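PDB 4QT6: probable E3 ubiquitin-protein ligase HERC1 from Homo sapiens, which is probably an E3 ubiquitin ligase that transfers ubiquitin through its HECT domain, seen here as its SPRY domain, a module that probably binds partner proteins. Local coordinates for residues G15-H20 against G148-I153; K25-A30 against W62-F67; Q40-I45 against G101-C106; T55-S60 against P138-Y143. One frame throughout, in Å; residues are numbered along the deposited sequence.

Contact 1: residues G15-H20 against G148-I153. With ARF (formamide), chain F.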
# COMPACT_ATOMS: atom_id res chain seq x y z
N GLY A 15 9.51 8.51 11.05
CA GLY A 15 9.41 8.84 9.64
C GLY A 15 9.14 7.70 8.67
O GLY A 15 8.33 7.86 7.75
N GLN A 16 9.82 6.57 8.86
CA GLN A 16 9.90 5.47 7.89
C GLN A 16 8.80 4.44 8.08
O GLN A 16 8.58 3.61 7.20
CB GLN A 16 11.24 4.71 8.07
CG GLN A 16 12.52 5.54 8.04
CD GLN A 16 13.78 4.69 8.30
OE1 GLN A 16 13.71 3.57 8.83
NE2 GLN A 16 14.93 5.23 7.95
N ILE A 17 8.16 4.44 9.24
CA ILE A 17 7.20 3.40 9.57
C ILE A 17 5.82 3.99 9.81
O ILE A 17 5.68 5.05 10.43
CB ILE A 17 7.69 2.57 10.78
CG1 ILE A 17 8.87 1.70 10.33
CG2 ILE A 17 6.60 1.68 11.40
CD1 ILE A 17 9.66 1.13 11.48
N LEU A 18 4.81 3.28 9.32
CA LEU A 18 3.43 3.63 9.61
C LEU A 18 2.88 2.56 10.54
O LEU A 18 2.93 1.36 10.23
CB LEU A 18 2.58 3.71 8.34
CG LEU A 18 1.16 4.23 8.55
CD1 LEU A 18 1.18 5.73 8.76
CD2 LEU A 18 0.27 3.86 7.36
N THR A 19 2.37 3.01 11.68
CA THR A 19 1.82 2.13 12.69
C THR A 19 0.33 2.34 12.83
O THR A 19 -0.12 3.48 12.96
CB THR A 19 2.54 2.38 14.04
OG1 THR A 19 3.93 2.07 13.89
CG2 THR A 19 1.91 1.54 15.17
N HIS A 20 -0.43 1.24 12.83
CA HIS A 20 -1.87 1.33 12.94
C HIS A 20 -2.18 1.70 14.38
O HIS A 20 -1.72 1.03 15.31
CB HIS A 20 -2.52 0.00 12.58
CG HIS A 20 -4.00 0.04 12.57
ND1 HIS A 20 -4.78 -1.10 12.61
CD2 HIS A 20 -4.87 1.08 12.51
CE1 HIS A 20 -6.05 -0.76 12.56
NE2 HIS A 20 -6.13 0.55 12.53
N GLY A 148 -1.89 -1.81 15.92
CA GLY A 148 -0.65 -2.56 16.11
C GLY A 148 0.21 -2.93 14.93
O GLY A 148 1.42 -3.18 15.09
N GLU A 149 -0.40 -3.04 13.76
CA GLU A 149 0.37 -3.44 12.58
C GLU A 149 1.36 -2.34 12.27
O GLU A 149 1.10 -1.19 12.58
CB GLU A 149 -0.52 -3.63 11.36
CG GLU A 149 -1.57 -4.73 11.43
CD GLU A 149 -2.89 -4.26 12.01
OE1 GLU A 149 -2.97 -3.13 12.52
OE2 GLU A 149 -3.86 -5.03 11.95
N LYS A 150 2.48 -2.71 11.65
CA LYS A 150 3.52 -1.74 11.27
C LYS A 150 4.10 -2.06 9.91
O LYS A 150 4.44 -3.21 9.62
CB LYS A 150 4.67 -1.70 12.30
CG LYS A 150 4.27 -1.27 13.69
CD LYS A 150 5.52 -1.11 14.54
CE LYS A 150 5.14 -0.84 15.99
NZ LYS A 150 6.20 -0.15 16.77
N VAL A 151 4.21 -1.04 9.06
CA VAL A 151 4.79 -1.19 7.71
C VAL A 151 5.85 -0.13 7.50
O VAL A 151 5.62 1.06 7.76
CB VAL A 151 3.69 -1.06 6.61
CG1 VAL A 151 4.27 -1.20 5.20
CG2 VAL A 151 2.59 -2.09 6.84
N LYS A 152 7.00 -0.54 6.97
CA LYS A 152 8.08 0.35 6.64
C LYS A 152 8.10 0.64 5.14
O LYS A 152 7.97 -0.28 4.33
CB LYS A 152 9.41 -0.29 7.05
CG LYS A 152 10.64 0.55 6.76
CD LYS A 152 11.89 -0.05 7.36
CE LYS A 152 13.10 0.78 7.01
NZ LYS A 152 14.32 0.43 7.79
N ILE A 153 8.31 1.91 4.78
CA ILE A 153 8.54 2.25 3.39
C ILE A 153 10.05 2.34 3.14
O ILE A 153 10.78 2.94 3.93
CB ILE A 153 7.75 3.54 2.98
CG1 ILE A 153 7.74 3.70 1.45
CG2 ILE A 153 8.26 4.77 3.69
CD1 ILE A 153 6.79 4.78 0.96
N ARF F . 8.51 7.25 -1.20
C ARF F . 9.22 7.04 -0.09
O ARF F . 8.90 7.61 0.95

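Contact 2: residues K25-A30 against W62-F67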
# COMPACT_ATOMS: atom_id res chain seq x y z
N LYS A 25 -10.28 1.49 11.60
CA LYS A 25 -9.60 1.35 10.31
C LYS A 25 -8.89 2.65 9.93
O LYS A 25 -9.31 3.75 10.31
CB LYS A 25 -10.58 0.94 9.22
CG LYS A 25 -11.28 -0.39 9.50
CD LYS A 25 -12.11 -0.78 8.30
CE LYS A 25 -13.05 -1.94 8.58
NZ LYS A 25 -13.77 -2.27 7.33
N GLY A 26 -7.80 2.55 9.16
CA GLY A 26 -7.02 3.75 8.90
C GLY A 26 -6.11 3.62 7.70
O GLY A 26 -6.06 2.57 7.06
N TYR A 27 -5.37 4.70 7.41
CA TYR A 27 -4.43 4.72 6.29
C TYR A 27 -3.32 5.72 6.55
O TYR A 27 -3.42 6.60 7.41
CB TYR A 27 -5.14 5.09 4.97
CG TYR A 27 -5.71 6.48 4.97
CD1 TYR A 27 -4.91 7.58 4.72
CD2 TYR A 27 -7.03 6.70 5.29
CE1 TYR A 27 -5.41 8.86 4.78
CE2 TYR A 27 -7.55 7.97 5.32
CZ TYR A 27 -6.74 9.05 5.08
OH TYR A 27 -7.25 10.32 5.11
N GLY A 28 -2.28 5.59 5.75
CA GLY A 28 -1.26 6.62 5.67
C GLY A 28 -0.59 6.63 4.31
O GLY A 28 -0.30 5.58 3.74
N LEU A 29 -0.36 7.84 3.82
CA LEU A 29 0.35 8.10 2.57
C LEU A 29 1.76 8.61 2.80
O LEU A 29 2.05 9.28 3.80
CB LEU A 29 -0.40 9.14 1.72
CG LEU A 29 -1.59 8.63 0.89
CD1 LEU A 29 -2.69 7.97 1.72
CD2 LEU A 29 -2.14 9.81 0.11
N ALA A 30 2.60 8.35 1.81
CA ALA A 30 3.95 8.88 1.80
C ALA A 30 3.95 10.39 1.61
O ALA A 30 2.98 10.99 1.12
CB ALA A 30 4.76 8.22 0.71
N TRP A 62 -4.75 11.89 -3.24
CA TRP A 62 -4.96 12.77 -2.10
C TRP A 62 -5.78 13.97 -2.56
O TRP A 62 -5.43 14.57 -3.58
CB TRP A 62 -3.63 13.23 -1.54
CG TRP A 62 -3.79 14.06 -0.32
CD1 TRP A 62 -3.57 15.40 -0.21
CD2 TRP A 62 -4.20 13.61 0.98
NE1 TRP A 62 -3.83 15.82 1.08
CE2 TRP A 62 -4.21 14.73 1.82
CE3 TRP A 62 -4.55 12.37 1.49
CZ2 TRP A 62 -4.57 14.65 3.16
CZ3 TRP A 62 -4.90 12.28 2.82
CH2 TRP A 62 -4.90 13.41 3.64
N PRO A 63 -6.85 14.35 -1.84
CA PRO A 63 -7.34 13.76 -0.60
C PRO A 63 -8.01 12.39 -0.75
O PRO A 63 -8.35 11.98 -1.85
CB PRO A 63 -8.39 14.78 -0.12
CG PRO A 63 -8.87 15.40 -1.38
CD PRO A 63 -7.65 15.53 -2.24
N VAL A 64 -8.13 11.69 0.36
CA VAL A 64 -8.80 10.41 0.44
C VAL A 64 -10.25 10.66 0.88
O VAL A 64 -10.49 11.31 1.92
CB VAL A 64 -8.10 9.50 1.47
CG1 VAL A 64 -8.91 8.25 1.79
CG2 VAL A 64 -6.72 9.11 0.93
N HIS A 65 -11.20 10.18 0.09
CA HIS A 65 -12.62 10.21 0.47
C HIS A 65 -13.17 8.85 0.86
O HIS A 65 -14.11 8.76 1.66
CB HIS A 65 -13.44 10.79 -0.67
CG HIS A 65 -13.09 12.21 -0.99
ND1 HIS A 65 -12.53 12.59 -2.19
CD2 HIS A 65 -13.18 13.34 -0.25
CE1 HIS A 65 -12.30 13.89 -2.18
NE2 HIS A 65 -12.69 14.36 -1.02
N ASP A 66 -12.63 7.79 0.27
CA ASP A 66 -13.04 6.43 0.54
C ASP A 66 -11.77 5.62 0.71
O ASP A 66 -10.94 5.61 -0.20
CB ASP A 66 -13.86 5.90 -0.65
CG ASP A 66 -14.37 4.49 -0.44
OD1 ASP A 66 -14.03 3.84 0.56
OD2 ASP A 66 -15.12 4.00 -1.32
N PHE A 67 -11.57 5.04 1.89
CA PHE A 67 -10.46 4.11 2.11
C PHE A 67 -10.88 2.70 2.47
O PHE A 67 -10.08 1.93 2.93
CB PHE A 67 -9.44 4.68 3.13
CG PHE A 67 -9.95 4.83 4.55
CD1 PHE A 67 -10.56 6.00 4.97
CD2 PHE A 67 -9.67 3.86 5.50
CE1 PHE A 67 -10.98 6.15 6.29
CE2 PHE A 67 -10.08 4.00 6.82
CZ PHE A 67 -10.73 5.15 7.21

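Contact 3: residues Q40-I45 against G101-C106. With ARF (formamide), chain E.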
# COMPACT_ATOMS: atom_id res chain seq x y z
N GLN A 40 9.84 3.14 -8.45
CA GLN A 40 9.84 1.84 -7.80
C GLN A 40 10.27 2.01 -6.33
O GLN A 40 11.18 2.80 -6.02
CB GLN A 40 10.81 0.95 -8.56
CG GLN A 40 10.73 -0.52 -8.25
CD GLN A 40 11.64 -1.35 -9.13
OE1 GLN A 40 11.90 -1.00 -10.29
NE2 GLN A 40 12.16 -2.43 -8.58
N TRP A 41 9.63 1.28 -5.42
CA TRP A 41 9.99 1.29 -4.01
C TRP A 41 9.54 -0.03 -3.38
O TRP A 41 8.94 -0.88 -4.06
CB TRP A 41 9.39 2.49 -3.27
CG TRP A 41 7.94 2.34 -3.05
CD1 TRP A 41 7.33 1.97 -1.90
CD2 TRP A 41 6.88 2.56 -4.01
NE1 TRP A 41 5.99 1.92 -2.07
CE2 TRP A 41 5.67 2.30 -3.34
CE3 TRP A 41 6.85 2.98 -5.35
CZ2 TRP A 41 4.43 2.41 -3.96
CZ3 TRP A 41 5.61 3.07 -5.98
CH2 TRP A 41 4.41 2.79 -5.28
N LYS A 42 9.81 -0.21 -2.09
CA LYS A 42 9.37 -1.39 -1.38
C LYS A 42 8.64 -1.05 -0.10
O LYS A 42 8.89 -0.04 0.52
CB LYS A 42 10.54 -2.33 -1.05
CG LYS A 42 11.25 -2.86 -2.27
CD LYS A 42 12.37 -3.79 -1.89
CE LYS A 42 13.00 -4.41 -3.13
NZ LYS A 42 14.28 -5.08 -2.78
N PHE A 43 7.67 -1.90 0.25
CA PHE A 43 7.13 -1.94 1.60
C PHE A 43 7.67 -3.16 2.30
O PHE A 43 7.79 -4.22 1.68
CB PHE A 43 5.62 -2.00 1.59
CG PHE A 43 4.96 -0.70 1.18
CD1 PHE A 43 5.09 0.42 1.98
CD2 PHE A 43 4.16 -0.63 0.07
CE1 PHE A 43 4.47 1.61 1.64
CE2 PHE A 43 3.51 0.55 -0.26
CZ PHE A 43 3.65 1.65 0.53
N TYR A 44 8.01 -3.01 3.58
CA TYR A 44 8.48 -4.12 4.40
C TYR A 44 7.51 -4.25 5.56
O TYR A 44 7.20 -3.26 6.26
CB TYR A 44 9.89 -3.86 4.89
CG TYR A 44 10.36 -4.90 5.86
CD1 TYR A 44 10.67 -6.18 5.43
CD2 TYR A 44 10.47 -4.60 7.21
CE1 TYR A 44 11.11 -7.15 6.32
CE2 TYR A 44 10.89 -5.57 8.11
CZ TYR A 44 11.20 -6.84 7.65
OH TYR A 44 11.65 -7.81 8.53
N ILE A 45 6.98 -5.46 5.76
CA ILE A 45 5.97 -5.68 6.79
C ILE A 45 6.65 -5.94 8.14
O ILE A 45 7.18 -7.03 8.43
CB ILE A 45 4.97 -6.81 6.43
CG1 ILE A 45 4.45 -6.68 4.98
CG2 ILE A 45 3.83 -6.83 7.42
CD1 ILE A 45 3.75 -5.39 4.65
N GLY A 101 7.61 -9.68 7.82
CA GLY A 101 8.92 -10.07 7.34
C GLY A 101 9.09 -10.12 5.84
O GLY A 101 10.22 -10.30 5.35
N ASP A 102 7.99 -9.95 5.10
CA ASP A 102 8.05 -9.89 3.63
C ASP A 102 8.26 -8.46 3.12
O ASP A 102 7.86 -7.46 3.77
CB ASP A 102 6.76 -10.44 3.01
CG ASP A 102 6.57 -11.93 3.22
OD1 ASP A 102 7.60 -12.64 3.25
OD2 ASP A 102 5.40 -12.38 3.33
N PHE A 103 8.90 -8.39 1.97
CA PHE A 103 9.02 -7.18 1.14
C PHE A 103 8.09 -7.25 -0.04
O PHE A 103 8.02 -8.29 -0.71
CB PHE A 103 10.41 -7.05 0.53
CG PHE A 103 11.48 -6.68 1.50
CD1 PHE A 103 12.20 -7.66 2.17
CD2 PHE A 103 11.83 -5.35 1.70
CE1 PHE A 103 13.21 -7.31 3.05
CE2 PHE A 103 12.84 -5.00 2.56
CZ PHE A 103 13.54 -5.99 3.24
N ILE A 104 7.39 -6.14 -0.32
CA ILE A 104 6.59 -6.02 -1.55
C ILE A 104 7.21 -4.89 -2.36
O ILE A 104 7.22 -3.76 -1.95
CB ILE A 104 5.09 -5.74 -1.27
CG1 ILE A 104 4.46 -6.89 -0.46
CG2 ILE A 104 4.33 -5.48 -2.57
CD1 ILE A 104 4.52 -8.23 -1.16
N THR A 105 7.74 -5.23 -3.52
CA THR A 105 8.19 -4.23 -4.48
C THR A 105 6.98 -3.69 -5.21
O THR A 105 6.13 -4.45 -5.68
CB THR A 105 9.15 -4.85 -5.51
OG1 THR A 105 10.28 -5.43 -4.84
CG2 THR A 105 9.61 -3.83 -6.53
N CYS A 106 6.92 -2.36 -5.33
CA CYS A 106 5.84 -1.69 -6.02
C CYS A 106 6.46 -0.93 -7.16
O CYS A 106 7.46 -0.24 -6.99
CB CYS A 106 5.13 -0.71 -5.07
SG CYS A 106 4.59 -1.46 -3.51
N ARF E . 15.92 -8.49 5.38
C ARF E . 15.41 -7.49 6.12
O ARF E . 15.86 -6.38 5.95

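Contact 4: residues T55-S60 against P138-Y143. With ARF (formamide), chain B.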
# COMPACT_ATOMS: atom_id res chain seq x y z
N THR A 55 -3.67 -5.68 6.66
CA THR A 55 -2.98 -4.65 5.87
C THR A 55 -3.23 -4.79 4.38
O THR A 55 -3.24 -5.91 3.84
CB THR A 55 -1.47 -4.81 6.07
OG1 THR A 55 -1.17 -4.62 7.45
CG2 THR A 55 -0.65 -3.82 5.22
N CYS A 56 -3.34 -3.64 3.70
CA CYS A 56 -3.18 -3.57 2.25
C CYS A 56 -2.11 -2.53 1.95
O CYS A 56 -1.96 -1.58 2.72
CB CYS A 56 -4.43 -3.10 1.54
SG CYS A 56 -5.87 -4.20 1.72
N VAL A 57 -1.38 -2.71 0.85
CA VAL A 57 -0.40 -1.70 0.41
C VAL A 57 -0.70 -1.29 -1.00
O VAL A 57 -1.37 -2.01 -1.72
CB VAL A 57 1.05 -2.23 0.50
CG1 VAL A 57 1.31 -2.72 1.92
CG2 VAL A 57 1.35 -3.34 -0.52
N GLY A 58 -0.25 -0.12 -1.41
CA GLY A 58 -0.46 0.28 -2.79
C GLY A 58 -0.20 1.74 -2.99
O GLY A 58 0.80 2.27 -2.49
N VAL A 59 -1.06 2.39 -3.76
CA VAL A 59 -0.98 3.83 -4.00
C VAL A 59 -2.36 4.48 -3.85
O VAL A 59 -3.39 3.80 -3.96
CB VAL A 59 -0.40 4.14 -5.40
CG1 VAL A 59 1.06 3.75 -5.47
CG2 VAL A 59 -1.21 3.46 -6.50
N SER A 60 -2.35 5.77 -3.56
CA SER A 60 -3.56 6.55 -3.30
C SER A 60 -3.49 7.94 -3.89
O SER A 60 -2.43 8.58 -3.93
CB SER A 60 -3.78 6.69 -1.80
OG SER A 60 -5.03 7.32 -1.52
N PRO A 138 2.55 6.50 -2.69
CA PRO A 138 2.62 5.23 -1.94
C PRO A 138 1.77 5.27 -0.67
O PRO A 138 1.72 6.31 -0.00
CB PRO A 138 4.11 5.10 -1.62
CG PRO A 138 4.78 5.85 -2.72
CD PRO A 138 3.89 7.01 -3.04
N CYS A 139 1.07 4.19 -0.38
CA CYS A 139 0.18 4.14 0.80
C CYS A 139 0.05 2.78 1.40
O CYS A 139 0.33 1.77 0.78
CB CYS A 139 -1.22 4.63 0.46
SG CYS A 139 -2.19 3.53 -0.56
N VAL A 140 -0.42 2.79 2.64
CA VAL A 140 -0.74 1.61 3.41
C VAL A 140 -2.10 1.87 4.01
O VAL A 140 -2.39 3.00 4.41
CB VAL A 140 0.32 1.40 4.51
CG1 VAL A 140 -0.07 0.27 5.44
CG2 VAL A 140 1.68 1.15 3.89
N MSE A 141 -2.95 0.84 4.05
CA MSE A 141 -4.27 0.94 4.68
C MSE A 141 -4.42 -0.25 5.60
O MSE A 141 -3.96 -1.34 5.27
CB MSE A 141 -5.30 0.95 3.55
CG MSE A 141 -6.76 1.21 3.94
SE MSE A 141 -7.72 -0.43 4.48
CE MSE A 141 -6.82 -1.81 3.43
N PHE A 142 -5.07 -0.05 6.75
CA PHE A 142 -5.38 -1.13 7.66
C PHE A 142 -6.89 -1.24 7.84
O PHE A 142 -7.54 -0.25 8.16
CB PHE A 142 -4.74 -0.86 9.02
CG PHE A 142 -3.25 -0.62 8.96
CD1 PHE A 142 -2.36 -1.67 8.70
CD2 PHE A 142 -2.74 0.66 9.20
CE1 PHE A 142 -1.00 -1.43 8.66
CE2 PHE A 142 -1.36 0.89 9.16
CZ PHE A 142 -0.51 -0.15 8.88
N TYR A 143 -7.43 -2.44 7.62
CA TYR A 143 -8.88 -2.67 7.78
C TYR A 143 -9.22 -3.38 9.06
O TYR A 143 -10.41 -3.64 9.33
CB TYR A 143 -9.50 -3.38 6.57
CG TYR A 143 -8.87 -4.71 6.22
CD1 TYR A 143 -9.25 -5.87 6.88
CD2 TYR A 143 -7.90 -4.81 5.24
CE1 TYR A 143 -8.67 -7.07 6.58
CE2 TYR A 143 -7.32 -6.02 4.92
CZ TYR A 143 -7.73 -7.16 5.57
OH TYR A 143 -7.16 -8.36 5.24
N ARF B . -7.58 -11.41 7.99
C ARF B . -8.45 -11.34 6.98
O ARF B . -8.41 -10.42 6.18
O HOH W 1 -4.43 -8.19 4.92

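Contact 1: residues G15-H20 against G148-I153
His20 and Glu149 make a short polar side-chain contact. The chain of Glu149 bends at chi2 (89°), bringing CD alongside the histidine; OE1 receives the hydrogen bond of His20 ND1 at 2.7 Å, on the syn side of the carboxylate and in the plane of the ring. The second oxygen, OE2, is bonded to Ser144, and His20 NE2 to the carbonyl of Gly24; with an acceptor at both nitrogens the ring may well be positively charged, which suits an acid as its mate.

Backbone bonds join the strands: Leu18 and Val151 exchange a reciprocal pair, with Leu18 N to Val151 O at 2.8 Å, and Ile153 N reaches Gln16 O at 3.0 Å. Gly148 N bonds to His20 O from above the carbonyl plane, at backbone angles that call for glycine.

Side-chain packing divides by face. Ile17 CG1 lies 3.9 Å from Lys152 CB; on the same face the polar Thr19 OG1 lies on the Lys150 chain, and Glu13 takes both this hydroxyl and the lysine ammonium. Buried Leu18 and Val151 face the other sheet, where branched aliphatic groups fill the interior.

Such antiparallel pairing joins an early strand to the last one within one sheet of the SPRY beta-sandwich.

Contact 2: residues K25-A30 against W62-F67
The carbonyl oxygen of Lys25 is touched by two carbons on the edge of the Phe67 ring, CE2 at 3.6 Å and CZ at 3.7 Å from Lys25 O. This meeting is probably mildly favourable, since the C-H groups at an aromatic rim carry slight positive charge. The same ring also lies against the backbone of Gly26, Phe67 CE2 being 3.6 Å from Gly26 N.

Tyr27 is the hub of the contact. Its CG stands between the backbone N and the carbonyl carbon (chi1 64°), and its ring turns an edge to the face of Phe67 in a T-shaped pair, with CD2 of Tyr27 3.5 Å from CG of Phe67 and the planes at 64°. Val64 meets the tyrosine tip to tip and sets its methyls over one face of the ring; CG1 makes a CH-pi contact 4.2 Å from the centroid of the Tyr27 ring. Trp62 comes across at about a right angle, its CZ3 3.8 Å from Tyr27 OH, and also receives Leu29, whose CD2 lies 3.8 Å from Trp62 CE3.

Large apolar groups suit this place because side chains from the loop make the contact and no backbone pairing joins it to the strand. Met75 of strand 75-79 adds to the packing round Tyr27, Val64 and Phe67. The loop is braced from elsewhere: Asp74 OD2 accepts the N-H groups of both His65 and Asp66.

The result is a loop folded over the outer face of the six-stranded sheet of the SPRY beta-sandwich.

Contact 3: residues Q40-I45 against G101-C106
Trp41 turns its CG into the position between the backbone N and the carbonyl carbon (chi1 74°), and Cys106 holds SG anti to its carbonyl carbon (chi1 -53°). With CG there, the indole presents a face to the cysteine: CB of Cys106 stands over it, 3.5 Å from the centroid of the six-membered ring of Trp41 and 15° off its normal. SG of Cys106 comes obliquely to the five-membered ring and lies 3.7 Å from Phe43 CD2. Cysteine suits this place, small enough to fit under the indole and polarisable enough to meet two rings. The indole also touches Val59 and Pro138 of the facing sheet. An alanine in place of Trp41 would probably strip Cys106 CB of the indole face that covers it, leave the sulfur with Phe43 alone of the two rings, and open a gap against the facing sheet.

These strands are antiparallel neighbours in the seven-stranded sheet of the SPRY beta-sandwich, and Trp41, Phe43, Ile104 and Cys106 form the face turned to the interior. The backbones are bonded as reciprocal pairs, among them Cys106 N to Trp41 O and Ile104 N to Phe43 O, both at 2.8 Å.

On the outer face Tyr44 sets CD1 over the centre of the Phe103 ring, 3.5 Å above its plane, while the two rings are inclined obliquely. A formamide lies at the rim of the phenylalanine. Lys42 runs alongside Thr105, its CE 3.4 Å from Thr105 OG1, and carries its ammonium on to the carbonyl of Met158. At the strand end Gly101 N bonds to Ile45 O at 2.8 Å.

Contact 4: residues T55-S60 against P138-Y143
Strands 55-60 and 138-142 are the two middle strands of the six-stranded sheet in the SPRY beta-sandwich, and at their end Tyr143 helps form a formamide pocket. Cys56 and Met141, a selenomethionine, exchange two nearly straight backbone bonds, with Cys56 N to Met141 O at 2.9 Å. Gly58 and Cys139 form the next reciprocal pair, less straight, and here Cys139 N approaches Gly58 O from well above the carbonyl plane. A side chain at Gly58 would strike the preceding carbonyl, and the backbone angles here by themselves call for glycine.

Thr55, Val57, Val140 and Phe142 face the other sheet, where beta-branched and aromatic groups pack on Phe43 and Val151. Thr55 lies alongside Phe142 and brings OG1 to the edge of the ring, in its plane, 3.4 Å from Phe142 CE1; the hydroxyl is also bonded to Glu48. On the opposite face Cys139 turns SG between its backbone N and carbonyl carbon (chi1 72°), which sets the sulfur 3.7 Å from Ser60 CB.

Tyr143 meets Cys56 edge-on, its CE2 4.0 Å from the sulfur SG. Its hydroxyl donates to the formamide oxygen, accepts from a water and is bonded to Arg79. A phenylalanine in its place would probably leave the formamide oxygen without this donor and Arg79 NE without its phenol partner. Asn52, Glu53 and Arg79 also bind the formamide, consistent with a pocket able to take an amide group. The water ties loop to strand by donating to both Tyr143 OH and Thr55 O, at 2.8 Å from each.

Contact 4 lies near the centre of the chain and is almost wholly buried; contacts 1, 2 and 3 are only partly so. Contacts 1 and 3 belong to the same seven-stranded sheet, joined where Lys152 N meets Tyr44 O, whereas contacts 2 and 4 share the other sheet through neighbouring strands 26-30 and 137-142. The two sheets meet where Val151, Phe43 and Trp41 press on Val140, Val57 and Pro138. The chemistry follows place: backbone bonds dominate the three strand pairs, with charged side chains toward the outer face in contacts 1 and 3, while contact 2, a loop against a strand, depends on aromatic and aliphatic side chains.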